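Local coordinates for protein unsaturated glucuronyl hydrolase (Streptococcus agalactiae, PDB 2ZZR) that hydrolyses unsaturated hyaluronate, chondroitin and heparin disaccharides, releasing the unsaturated uronic acid from their non-reducing end, at residues A138-A143 with E187-E192; E284-Y289 with M335-R340. One frame throughout, in Å; residues are numbered along the deposited sequence. Where two conformers were deposited one is given.

Contact 1 (A138-A143 with E187-E192)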
loop_
_atom_site.group_PDB
_atom_site.type_symbol
_atom_site.label_atom_id
_atom_site.label_comp_id
_atom_site.label_asym_id
_atom_site.label_seq_id
_atom_site.Cartn_x
_atom_site.Cartn_y
_atom_site.Cartn_z
ATOM N N ALA A 138 -3.676 -8.565 -19.242
ATOM C CA ALA A 138 -2.743 -7.529 -18.790
ATOM C C ALA A 138 -2.087 -7.923 -17.469
ATOM O O ALA A 138 -0.887 -7.713 -17.278
ATOM C CB ALA A 138 -3.451 -6.193 -18.655
ATOM N N THR A 139 -2.879 -8.499 -16.566
ATOM C CA THR A 139 -2.372 -8.939 -15.260
ATOM C C THR A 139 -1.279 -10.008 -15.394
ATOM O O THR A 139 -0.209 -9.894 -14.781
ATOM C CB THR A 139 -3.520 -9.456 -14.348
ATOM O OG1 THR A 139 -4.457 -8.401 -14.096
ATOM C CG2 THR A 139 -2.965 -9.947 -13.026
ATOM N N ILE A 140 -1.541 -11.046 -16.192
ATOM C CA ILE A 140 -0.568 -12.123 -16.371
ATOM C C ILE A 140 0.711 -11.603 -17.031
ATOM O O ILE A 140 1.813 -11.926 -16.590
ATOM C CB ILE A 140 -1.155 -13.337 -17.143
ATOM C CG1 ILE A 140 -2.378 -13.900 -16.402
ATOM C CG2 ILE A 140 -0.091 -14.425 -17.348
ATOM C CD1 ILE A 140 -2.121 -14.307 -14.949
ATOM N N LYS A 141 0.554 -10.774 -18.060
ATOM C CA LYS A 141 1.709 -10.167 -18.727
ATOM C C LYS A 141 2.522 -9.304 -17.753
ATOM O O LYS A 141 3.753 -9.349 -17.765
ATOM C CB LYS A 141 1.271 -9.370 -19.961
ATOM C CG LYS A 141 0.858 -10.258 -21.134
ATOM C CD LYS A 141 0.260 -9.437 -22.264
ATOM C CE LYS A 141 -0.010 -10.313 -23.487
ATOM N NZ LYS A 141 -0.482 -9.503 -24.637
ATOM N N ALA A 142 1.825 -8.551 -16.898
ATOM C CA ALA A 142 2.468 -7.766 -15.834
ATOM C C ALA A 142 3.221 -8.643 -14.832
ATOM O O ALA A 142 4.321 -8.291 -14.408
ATOM C CB ALA A 142 1.443 -6.894 -15.113
ATOM N N ALA A 143 2.626 -9.775 -14.455
ATOM C CA ALA A 143 3.272 -10.726 -13.556
ATOM C C ALA A 143 4.579 -11.235 -14.171
ATOM O O ALA A 143 5.610 -11.260 -13.504
ATOM C CB ALA A 143 2.336 -11.884 -13.227
ATOM N N GLU A 187 -2.277 -18.578 -8.808
ATOM C CA GLU A 187 -3.637 -19.109 -8.669
ATOM C C GLU A 187 -4.319 -19.309 -10.022
ATOM O O GLU A 187 -5.061 -20.277 -10.212
ATOM C CB GLU A 187 -4.477 -18.202 -7.769
ATOM C CG GLU A 187 -4.035 -18.246 -6.308
ATOM C CD GLU A 187 -4.702 -17.196 -5.441
ATOM O OE1 GLU A 187 -5.398 -16.310 -5.981
ATOM O OE2 GLU A 187 -4.529 -17.262 -4.206
ATOM N N GLN A 188 -4.048 -18.405 -10.961
ATOM C CA GLN A 188 -4.681 -18.442 -12.285
ATOM C C GLN A 188 -4.069 -19.474 -13.232
ATOM O O GLN A 188 -4.779 -20.076 -14.045
ATOM C CB GLN A 188 -4.640 -17.053 -12.937
ATOM C CG GLN A 188 -5.448 -15.997 -12.200
ATOM C CD GLN A 188 -6.920 -16.361 -12.063
ATOM O OE1 GLN A 188 -7.569 -16.743 -13.039
ATOM N NE2 GLN A 188 -7.454 -16.241 -10.847
ATOM N N THR A 189 -2.759 -19.670 -13.128
ATOM C CA THR A 189 -2.019 -20.484 -14.095
ATOM C C THR A 189 -1.610 -21.855 -13.561
ATOM O O THR A 189 -1.394 -22.788 -14.338
ATOM C CB THR A 189 -0.739 -19.765 -14.584
ATOM O OG1 THR A 189 0.160 -19.595 -13.482
ATOM C CG2 THR A 189 -1.067 -18.412 -15.206
ATOM N N GLY A 190 -1.485 -21.966 -12.240
ATOM C CA GLY A 190 -0.958 -23.173 -11.609
ATOM C C GLY A 190 0.555 -23.284 -11.697
ATOM O O GLY A 190 1.131 -24.293 -11.284
ATOM N N ASP A 191 1.201 -22.251 -12.237
ATOM C CA ASP A 191 2.653 -22.248 -12.390
ATOM C C ASP A 191 3.312 -21.894 -11.062
ATOM O O ASP A 191 3.234 -20.753 -10.597
ATOM C CB ASP A 191 3.092 -21.285 -13.499
ATOM C CG ASP A 191 4.575 -21.417 -13.852
ATOM O OD1 ASP A 191 5.370 -21.947 -13.041
ATOM O OD2 ASP A 191 4.952 -20.971 -14.954
ATOM N N GLU A 192 3.958 -22.894 -10.468
ATOM C CA GLU A 192 4.598 -22.779 -9.157
ATOM C C GLU A 192 5.691 -21.713 -9.086
ATOM O O GLU A 192 5.976 -21.198 -8.009
ATOM C CB GLU A 192 5.178 -24.133 -8.737
ATOM C CG GLU A 192 4.133 -25.193 -8.421
ATOM C CD GLU A 192 3.877 -25.349 -6.937
ATOM O OE1 GLU A 192 3.812 -24.326 -6.219
ATOM O OE2 GLU A 192 3.738 -26.508 -6.484
#
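Thr189 OG1, on the residue whose methyl meets Ile140, is gripped twice at the end of its own helix: it accepts a nearly straight bond from Asp191 N (3.1 Å, 162°) in an ST turn, and it is also bonded to Ala185 O, one turn back in helix 180-189. With chi1 at 64°, the hydroxyl lies over this turn, whereas CG2 is turned to the other helix and meets Ile140 CD1 at 4.2 Å. Ile140 reaches across from helix 133-147 with CD1, which rests against Thr189 CG2 and the root of Gln188, 4.2 Å from Gln188 CB. Past that point the Gln188 chain folds away and touches Tyr127 of helix 115-130. Tyr194 of helix 192-209 touches both Ile140 and Thr189 and so extends the apolar patch. Gly190, with positive phi, ends helix 180-189, and Asp191 N-caps the next helix through OD1 and Lys193 N. At this surface of the family 88 alpha/alpha barrel, helix 133-147 thus meets the end of helix 180-189 through loose van der Waals contact alone. Thr189 OG1 and Asp191 OD1 bond close by in the sequence, at the helix end and at the next N-cap, and not across to helix 133-147.

Contact 2 (E284-Y289 with M335-R340). With SO4 (sulfate ion), chain D; SO4 (sulfate ion), chain C.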
loop_
_atom_site.group_PDB
_atom_site.type_symbol
_atom_site.label_atom_id
_atom_site.label_comp_id
_atom_site.label_asym_id
_atom_site.label_seq_id
_atom_site.Cartn_x
_atom_site.Cartn_y
_atom_site.Cartn_z
ATOM N N GLU A 284 -1.454 12.256 19.174
ATOM C CA GLU A 284 -2.761 12.345 19.831
ATOM C C GLU A 284 -3.952 11.977 18.937
ATOM O O GLU A 284 -4.857 11.266 19.382
ATOM C CB GLU A 284 -2.957 13.740 20.447
ATOM C CG GLU A 284 -3.943 13.796 21.615
ATOM C CD GLU A 284 -5.402 13.758 21.184
ATOM O OE1 GLU A 284 -5.730 14.283 20.094
ATOM O OE2 GLU A 284 -6.229 13.201 21.945
ATOM N N ASP A 285 -3.964 12.459 17.692
ATOM C CA ASP A 285 -5.073 12.178 16.775
ATOM C C ASP A 285 -4.914 10.853 16.008
ATOM O O ASP A 285 -5.696 10.556 15.108
ATOM C CB ASP A 285 -5.347 13.367 15.829
ATOM C CG ASP A 285 -4.299 13.525 14.725
ATOM O OD1 ASP A 285 -3.337 12.730 14.651
ATOM O OD2 ASP A 285 -4.451 14.466 13.913
ATOM N N LYS A 286 -3.897 10.076 16.378
ATOM C CA LYS A 286 -3.637 8.733 15.823
ATOM C C LYS A 286 -3.325 8.711 14.319
ATOM O O LYS A 286 -3.501 7.684 13.654
ATOM C CB LYS A 286 -4.778 7.752 16.161
ATOM C CG LYS A 286 -5.296 7.814 17.606
ATOM C CD LYS A 286 -4.204 7.581 18.646
ATOM C CE LYS A 286 -4.795 7.438 20.053
ATOM N NZ LYS A 286 -5.452 8.692 20.547
ATOM N N VAL A 287 -2.853 9.840 13.789
ATOM C CA VAL A 287 -2.450 9.921 12.387
ATOM C C VAL A 287 -0.950 10.178 12.307
ATOM O O VAL A 287 -0.462 11.217 12.746
ATOM C CB VAL A 287 -3.267 10.984 11.593
ATOM C CG1 VAL A 287 -2.695 11.177 10.195
ATOM C CG2 VAL A 287 -4.732 10.574 11.513
ATOM N N SER A 288 -0.232 9.213 11.742
ATOM C CA SER A 288 1.225 9.230 11.690
ATOM C C SER A 288 1.789 10.527 11.122
ATOM O O SER A 288 1.328 11.013 10.089
ATOM C CB SER A 288 1.722 8.069 10.832
ATOM O OG SER A 288 1.199 8.166 9.518
ATOM N N TYR A 289 2.786 11.077 11.814
ATOM C CA TYR A 289 3.660 12.081 11.216
ATOM C C TYR A 289 4.445 11.374 10.117
ATOM O O TYR A 289 4.521 10.141 10.101
ATOM C CB TYR A 289 4.583 12.703 12.277
ATOM C CG TYR A 289 3.912 13.801 13.073
ATOM C CD1 TYR A 289 4.151 15.149 12.778
ATOM C CD2 TYR A 289 3.025 13.503 14.108
ATOM C CE1 TYR A 289 3.527 16.165 13.500
ATOM C CE2 TYR A 289 2.390 14.516 14.830
ATOM C CZ TYR A 289 2.659 15.846 14.526
ATOM O OH TYR A 289 2.038 16.854 15.237
ATOM N N MET A 335 -7.827 0.631 14.555
ATOM C CA MET A 335 -8.118 0.959 13.155
ATOM C C MET A 335 -9.342 1.872 13.006
ATOM O O MET A 335 -9.364 2.736 12.135
ATOM C CB MET A 335 -8.215 -0.294 12.276
ATOM C CG MET A 335 -9.405 -1.181 12.541
ATOM S SD MET A 335 -9.511 -2.474 11.300
ATOM C CE MET A 335 -11.073 -3.208 11.817
ATOM N N HIS A 336 -10.341 1.692 13.868
ATOM C CA HIS A 336 -11.499 2.591 13.911
ATOM C C HIS A 336 -11.112 4.028 14.277
ATOM O O HIS A 336 -11.593 4.970 13.637
ATOM C CB HIS A 336 -12.558 2.070 14.882
ATOM C CG HIS A 336 -13.520 1.103 14.265
ATOM N ND1 HIS A 336 -13.217 -0.225 14.059
ATOM C CD2 HIS A 336 -14.786 1.273 13.818
ATOM C CE1 HIS A 336 -14.258 -0.834 13.518
ATOM N NE2 HIS A 336 -15.224 0.053 13.364
ATOM N N THR A 337 -10.259 4.182 15.294
ATOM C CA THR A 337 -9.814 5.504 15.739
ATOM C C THR A 337 -9.020 6.214 14.642
ATOM O O THR A 337 -9.236 7.401 14.377
ATOM C CB THR A 337 -8.946 5.419 17.015
ATOM O OG1 THR A 337 -9.560 4.533 17.958
ATOM C CG2 THR A 337 -8.790 6.794 17.650
ATOM N N MET A 338 -8.109 5.473 14.012
ATOM C CA MET A 338 -7.258 5.994 12.947
ATOM C C MET A 338 -8.094 6.415 11.740
ATOM O O MET A 338 -7.930 7.519 11.216
ATOM C CB MET A 338 -6.211 4.947 12.555
ATOM C CG MET A 338 -5.232 4.598 13.690
ATOM S SD MET A 338 -4.435 2.988 13.459
ATOM C CE MET A 338 -3.190 3.443 12.262
ATOM N N LEU A 339 -9.006 5.542 11.314
ATOM C CA LEU A 339 -9.871 5.858 10.186
ATOM C C LEU A 339 -10.811 7.023 10.511
ATOM O O LEU A 339 -11.054 7.880 9.655
ATOM C CB LEU A 339 -10.651 4.622 9.721
ATOM C CG LEU A 339 -11.465 4.732 8.421
ATOM C CD1 LEU A 339 -10.650 5.270 7.228
ATOM C CD2 LEU A 339 -12.087 3.388 8.078
ATOM N N ARG A 340 -11.333 7.053 11.738
ATOM C CA ARG A 340 -12.178 8.172 12.175
ATOM C C ARG A 340 -11.439 9.501 12.017
ATOM O O ARG A 340 -11.986 10.453 11.463
ATOM C CB ARG A 340 -12.643 8.009 13.625
ATOM C CG ARG A 340 -13.500 9.190 14.101
ATOM C CD ARG A 340 -13.984 9.042 15.535
ATOM N NE ARG A 340 -14.955 7.959 15.699
ATOM C CZ ARG A 340 -16.221 7.998 15.284
ATOM N NH1 ARG A 340 -16.698 9.067 14.658
ATOM N NH2 ARG A 340 -17.017 6.958 15.492
HETATM S S SO4 D . -3.002 9.739 23.299
HETATM O O1 SO4 D . -2.724 8.760 24.348
HETATM O O2 SO4 D . -2.917 9.110 21.985
HETATM O O3 SO4 D . -4.347 10.282 23.478
HETATM O O4 SO4 D . -2.013 10.812 23.366
HETATM S S SO4 C . 2.198 20.263 15.334
HETATM O O1 SO4 C . 1.592 19.834 16.589
HETATM O O2 SO4 C . 3.154 19.264 14.871
HETATM O O3 SO4 C . 1.172 20.451 14.317
HETATM O O4 SO4 C . 2.905 21.523 15.546
#
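Lys286 lies against helix 328-346 with the root of its side chain and turns its ammonium end elsewhere. Its CG meets Thr337 CG2 at 3.6 Å, the two side chains crossing obliquely. Thr337 has two conformers, so this touch is not certain in both; in the one described the methyl is anti to the backbone N and faces the lysine, while OG1 is bonded to Tyr333 O and Ser20 OG. Met338 brings its CG up to Lys286, 4.0 Å from Lys286 CB and 3.5 Å from Lys286 O. That carbonyl oxygen, buried by the contact, has no hydrogen-bond partner in the model and is faced by a methylene instead. Val287 adds a looser touch of CG2 on the Met338 backbone.

Bends at chi2 (-57°) and chi4 (-65°) curl the lysine chain back over its own loop. NZ is bonded to Glu284 O at 2.9 Å, the donor tilted 30° from the carbonyl plane, and to O2 of the chain D sulfate, also at 2.9 Å. The ion probably comes from the crystallisation liquor, as does the chain C sulfate, whose O2 takes a bond from Tyr289 OH (2.7 Å) in the plane of the ring at its edge. An Asx turn from Asp285 to Val287 shapes the loop around Lys286: Val287 N reaches Asp285 OD1 (3.1 Å) from above the carboxylate plane, and the same oxygen pairs with Arg302.

The loop follows helix 265-280 and is tied to helix 328-346 at Ser341 and Tyr346, both bonded to Asp285. Helix 304-318 borders the same site, with Val311 on Met338 and Thr304 on Val287, while Leu339 turns from the loop to helix 376-390.

The two contacts lie on opposite sides of the chain's centre, about 36 Å apart between centres, and share no helix. Contact 1 belongs to the surface and pairs the middle of one helix with the end of another; contact 2 is buried and sets an irregular loop on a helix, hiding about twice the area. Neither pair of segments is joined by a hydrogen bond: contact 1 is carbon on carbon, whereas in contact 2 backbone oxygens also meet side-chain carbons. Both fit the mainly helical alpha/alpha barrel of glycoside hydrolase family 88. Contact 1 is remote from the annotated sites; in contact 2 Val287 lies about 11 Å, side chain to side chain, from Arg246, probably a substrate-binding residue.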